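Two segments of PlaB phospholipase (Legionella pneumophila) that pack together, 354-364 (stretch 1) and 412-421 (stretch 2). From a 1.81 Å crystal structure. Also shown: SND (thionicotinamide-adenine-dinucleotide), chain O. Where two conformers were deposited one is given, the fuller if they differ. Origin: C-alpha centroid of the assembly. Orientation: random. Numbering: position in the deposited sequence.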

# COMPACT_ATOMS: atom_id res chain seq x y z
N HIS B 354 -8.85 -5.76 -16.97
CA HIS B 354 -8.24 -4.48 -17.27
C HIS B 354 -6.73 -4.66 -17.31
O HIS B 354 -6.16 -5.40 -16.50
N LEU B 355 -6.10 -4.03 -18.28
CA LEU B 355 -4.66 -4.12 -18.44
C LEU B 355 -4.00 -3.01 -17.63
O LEU B 355 -4.37 -1.84 -17.75
N ILE B 356 -3.03 -3.39 -16.79
CA ILE B 356 -2.32 -2.45 -15.93
C ILE B 356 -0.86 -2.26 -16.32
O ILE B 356 -0.20 -1.39 -15.74
N ASP B 357 -0.33 -3.07 -17.25
CA ASP B 357 1.08 -3.00 -17.64
C ASP B 357 1.16 -2.82 -19.16
O ASP B 357 1.07 -3.80 -19.91
N TYR B 358 1.36 -1.58 -19.60
CA TYR B 358 1.32 -1.28 -21.03
C TYR B 358 1.99 0.06 -21.29
O TYR B 358 2.05 0.93 -20.41
N ASP B 359 2.48 0.22 -22.52
CA ASP B 359 2.93 1.49 -23.07
C ASP B 359 1.99 1.90 -24.19
O ASP B 359 1.73 1.10 -25.10
N LEU B 360 1.50 3.14 -24.14
CA LEU B 360 0.56 3.66 -25.12
C LEU B 360 1.17 4.84 -25.86
O LEU B 360 1.58 5.82 -25.23
N TYR B 361 1.16 4.77 -27.18
CA TYR B 361 1.81 5.75 -28.03
C TYR B 361 0.80 6.38 -28.97
O TYR B 361 0.01 5.67 -29.60
N LEU B 362 0.84 7.70 -29.05
CA LEU B 362 0.35 8.40 -30.22
C LEU B 362 1.38 8.28 -31.35
O LEU B 362 2.59 8.25 -31.10
N THR B 363 0.90 8.21 -32.59
CA THR B 363 1.78 8.13 -33.73
C THR B 363 1.31 9.09 -34.81
O THR B 363 0.12 9.42 -34.89
N ALA B 364 2.24 9.52 -35.66
CA ALA B 364 1.93 10.51 -36.68
C ALA B 364 2.96 10.41 -37.79
O ALA B 364 3.92 9.64 -37.72
N ASN B 412 -1.87 12.04 -40.97
CA ASN B 412 -1.90 10.78 -40.24
C ASN B 412 -1.89 11.00 -38.74
O ASN B 412 -1.15 11.84 -38.21
N LEU B 413 -2.71 10.21 -38.04
CA LEU B 413 -2.67 10.11 -36.60
C LEU B 413 -3.09 8.70 -36.22
O LEU B 413 -4.06 8.17 -36.76
N GLY B 414 -2.37 8.11 -35.26
CA GLY B 414 -2.67 6.76 -34.85
C GLY B 414 -2.32 6.48 -33.40
O GLY B 414 -1.81 7.35 -32.68
N PHE B 415 -2.65 5.26 -32.98
CA PHE B 415 -2.30 4.74 -31.67
C PHE B 415 -1.48 3.47 -31.82
O PHE B 415 -1.71 2.68 -32.74
N ARG B 416 -0.55 3.26 -30.90
CA ARG B 416 0.11 1.98 -30.75
C ARG B 416 0.09 1.62 -29.27
O ARG B 416 0.43 2.46 -28.41
N VAL B 417 -0.35 0.41 -28.96
CA VAL B 417 -0.46 -0.08 -27.60
C VAL B 417 0.41 -1.32 -27.49
O VAL B 417 0.21 -2.29 -28.24
N LYS B 418 1.36 -1.29 -26.58
CA LYS B 418 2.22 -2.42 -26.25
C LYS B 418 1.87 -2.85 -24.83
O LYS B 418 2.18 -2.13 -23.87
N ALA B 419 1.21 -3.99 -24.69
CA ALA B 419 0.87 -4.52 -23.38
C ALA B 419 1.88 -5.59 -23.01
O ALA B 419 2.53 -6.19 -23.88
N TYR B 420 2.06 -5.80 -21.71
CA TYR B 420 3.04 -6.76 -21.22
C TYR B 420 2.35 -7.82 -20.38
O TYR B 420 1.33 -7.54 -19.74
N PRO B 421 2.88 -9.07 -20.38
CA PRO B 421 4.04 -9.53 -21.16
C PRO B 421 3.74 -9.55 -22.66
O PRO B 421 2.57 -9.64 -23.04

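The two strands run antiparallel, so side chains meet in cross-strand pairs on two faces. One face is apolar and buried. Here the end of Leu 362 (chi1 m, chi2 m) comes nearer stretch 2 and touches two neighbours: its CD1 lies 3.9 Å from Phe 415 CE1, at the ring edge, and 4.0 Å from Leu 413 CD1. Leu 360 (t, t) sets its CG 4.1 Å from CG2 of Val 417 (t). Ala 419 CB lies 4.3 Å from Tyr 358 CB (chi1 p), and the end of Tyr 358 leads away. Leu 355 (m, t) packs its CD1 on Ala 419 CB at 3.9 Å.

The other face is more polar. Just past the strand, Tyr 420 (chi1 m) starts sideways, and its end comes nearer stretch 1; its OH donates a very short 2.4 Å hydrogen bond to OD2 of Asp 359 (m). Lys 418, extended, donates from NZ to the same Tyr 420 OH at 2.8 Å. Thr 363 (p) sits over Gly 414, where a CB would clash with Thr 363 OG1. Thr 363 OG1 hydrogen-bonds water 1 at 2.7 Å; the water donates a weak bond to Phe 415 O at 3.1 Å.

The adenine of SND pairs with the backbone of Leu 360: Leu 360 N to SND N1A 3.0 Å, and SND N6A to Leu 360 O 2.8 Å.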

# COMPACT_ATOMS: atom_id res chain seq x y z
CB HIS B 354 -8.64 -3.43 -16.23
CG HIS B 354 -10.02 -2.89 -16.44
ND1 HIS B 354 -10.27 -1.72 -17.12
CD2 HIS B 354 -11.23 -3.38 -16.07
CE1 HIS B 354 -11.57 -1.50 -17.15
NE2 HIS B 354 -12.18 -2.49 -16.52
CB LEU B 355 -4.28 -4.01 -19.91
CG LEU B 355 -4.95 -5.06 -20.80
CD1 LEU B 355 -4.25 -5.14 -22.15
CD2 LEU B 355 -4.96 -6.43 -20.12
CB ILE B 356 -2.41 -2.87 -14.45
CG1 ILE B 356 -1.81 -4.26 -14.24
CG2 ILE B 356 -3.83 -2.88 -13.98
CD1 ILE B 356 -1.26 -4.49 -12.85
CB ASP B 357 1.82 -4.26 -17.22
CG ASP B 357 1.68 -4.56 -15.74
OD1 ASP B 357 1.96 -3.65 -14.91
OD2 ASP B 357 1.29 -5.70 -15.40
CB TYR B 358 -0.12 -1.24 -21.55
CG TYR B 358 -0.91 -0.19 -20.85
CD1 TYR B 358 -1.58 -0.47 -19.68
CD2 TYR B 358 -0.94 1.12 -21.33
CE1 TYR B 358 -2.28 0.51 -19.00
CE2 TYR B 358 -1.64 2.10 -20.66
CZ TYR B 358 -2.31 1.79 -19.50
OH TYR B 358 -3.00 2.76 -18.83
CB ASP B 359 4.36 1.40 -23.62
CG ASP B 359 5.41 1.17 -22.55
OD1 ASP B 359 5.31 1.79 -21.47
OD2 ASP B 359 6.34 0.38 -22.81
CB LEU B 360 -0.75 4.07 -24.45
CG LEU B 360 -1.90 4.38 -25.40
CD1 LEU B 360 -3.21 4.07 -24.72
CD2 LEU B 360 -1.86 5.86 -25.85
CB TYR B 361 2.90 5.12 -28.89
CG TYR B 361 4.01 4.48 -28.11
CD1 TYR B 361 3.95 3.14 -27.77
CD2 TYR B 361 5.13 5.20 -27.75
CE1 TYR B 361 4.96 2.55 -27.08
CE2 TYR B 361 6.16 4.61 -27.06
CZ TYR B 361 6.06 3.29 -26.73
OH TYR B 361 7.07 2.70 -26.03
CB LEU B 362 0.12 9.88 -29.90
CG LEU B 362 -1.06 10.30 -29.01
CD1 LEU B 362 -2.32 10.51 -29.83
CD2 LEU B 362 -1.32 9.30 -27.92
CB THR B 363 1.83 6.73 -34.31
OG1 THR B 363 0.52 6.35 -34.72
CG2 THR B 363 2.35 5.73 -33.27
CB ALA B 364 1.90 11.91 -36.08
CB ASN B 412 -0.71 9.90 -40.63
CG ASN B 412 -0.82 9.36 -42.05
OD1 ASN B 412 -1.85 9.52 -42.71
ND2 ASN B 412 0.24 8.70 -42.51
CB LEU B 413 -3.61 11.11 -35.92
CG LEU B 413 -3.69 11.01 -34.40
CD1 LEU B 413 -2.36 11.34 -33.77
CD2 LEU B 413 -4.78 11.96 -33.88
CB PHE B 415 -3.53 4.36 -30.83
CG PHE B 415 -4.50 5.47 -30.63
CD1 PHE B 415 -4.08 6.71 -30.24
CD2 PHE B 415 -5.85 5.24 -30.80
CE1 PHE B 415 -4.98 7.72 -30.03
CE2 PHE B 415 -6.76 6.26 -30.60
CZ PHE B 415 -6.32 7.50 -30.22
CB ARG B 416 1.54 2.02 -31.29
CG ARG B 416 2.35 0.81 -30.90
CD ARG B 416 3.72 0.76 -31.61
NE ARG B 416 3.65 0.07 -32.90
CZ ARG B 416 4.67 -0.57 -33.49
NH1 ARG B 416 5.86 -0.63 -32.90
NH2 ARG B 416 4.49 -1.18 -34.66
CB VAL B 417 -1.90 -0.41 -27.20
CG1 VAL B 417 -1.91 -1.00 -25.80
CG2 VAL B 417 -2.76 0.81 -27.27
CB LYS B 418 3.69 -2.01 -26.37
CG LYS B 418 4.71 -3.13 -26.19
CD LYS B 418 6.12 -2.55 -26.26
CE LYS B 418 7.18 -3.59 -25.94
NZ LYS B 418 8.38 -3.00 -25.28
CB ALA B 419 -0.55 -5.08 -23.35
CB TYR B 420 4.13 -6.08 -20.37
CG TYR B 420 4.84 -4.99 -21.13
CD1 TYR B 420 5.98 -5.25 -21.88
CD2 TYR B 420 4.35 -3.69 -21.13
CE1 TYR B 420 6.60 -4.26 -22.59
CE2 TYR B 420 4.96 -2.70 -21.83
CZ TYR B 420 6.08 -2.98 -22.55
OH TYR B 420 6.68 -1.96 -23.26
CB PRO B 421 4.28 -10.94 -20.63
CG PRO B 421 2.97 -11.38 -20.13
CD PRO B 421 2.25 -10.17 -19.62
PA SND O . 3.02 10.44 -14.65
O1A SND O . 2.17 11.22 -13.73
O2A SND O . 3.41 11.16 -15.93
O5B SND O . 2.35 9.03 -15.09
C5B SND O . 1.61 8.29 -14.09
C4B SND O . 1.49 6.85 -14.51
O4B SND O . 0.85 6.77 -15.81
C3B SND O . 2.81 6.09 -14.65
O3B SND O . 2.67 4.75 -14.18
C2B SND O . 3.07 6.15 -16.15
O2B SND O . 3.88 5.09 -16.62
C1B SND O . 1.65 6.00 -16.68
N9A SND O . 1.48 6.50 -18.03
C8A SND O . 1.49 7.81 -18.42
N7A SND O . 1.46 7.98 -19.73
C5A SND O . 1.42 6.69 -20.22
C6A SND O . 1.44 6.17 -21.53
N6A SND O . 1.41 6.94 -22.62
N1A SND O . 1.46 4.83 -21.68
C2A SND O . 1.43 4.06 -20.58
N3A SND O . 1.39 4.43 -19.30
C4A SND O . 1.41 5.76 -19.19
O3 SND O . 4.37 10.01 -13.93
PN SND O . 5.62 9.06 -14.22
O1N SND O . 5.79 8.92 -15.68
O2N SND O . 5.45 7.84 -13.40
O5D SND O . 6.75 10.01 -13.61
C5D SND O . 7.11 9.95 -12.21
C4D SND O . 7.47 11.32 -11.67
O4D SND O . 8.45 11.95 -12.53
C3D SND O . 6.33 12.33 -11.55
O3D SND O . 6.61 13.24 -10.48
C2D SND O . 6.39 13.03 -12.90
O2D SND O . 5.79 14.31 -12.88
C1D SND O . 7.90 13.13 -13.08
N1N SND O . 8.25 13.18 -14.56
C2N SND O . 8.35 12.01 -15.22
C3N SND O . 8.72 11.99 -16.54
C7N SND O . 8.93 10.69 -17.24
S7N SND O . 10.31 10.41 -18.13
N7N SND O . 8.01 9.76 -17.07
C4N SND O . 8.99 13.19 -17.18
C5N SND O . 8.87 14.38 -16.49
C6N SND O . 8.49 14.36 -15.17
O HOH W 1 -0.13 3.80 -35.20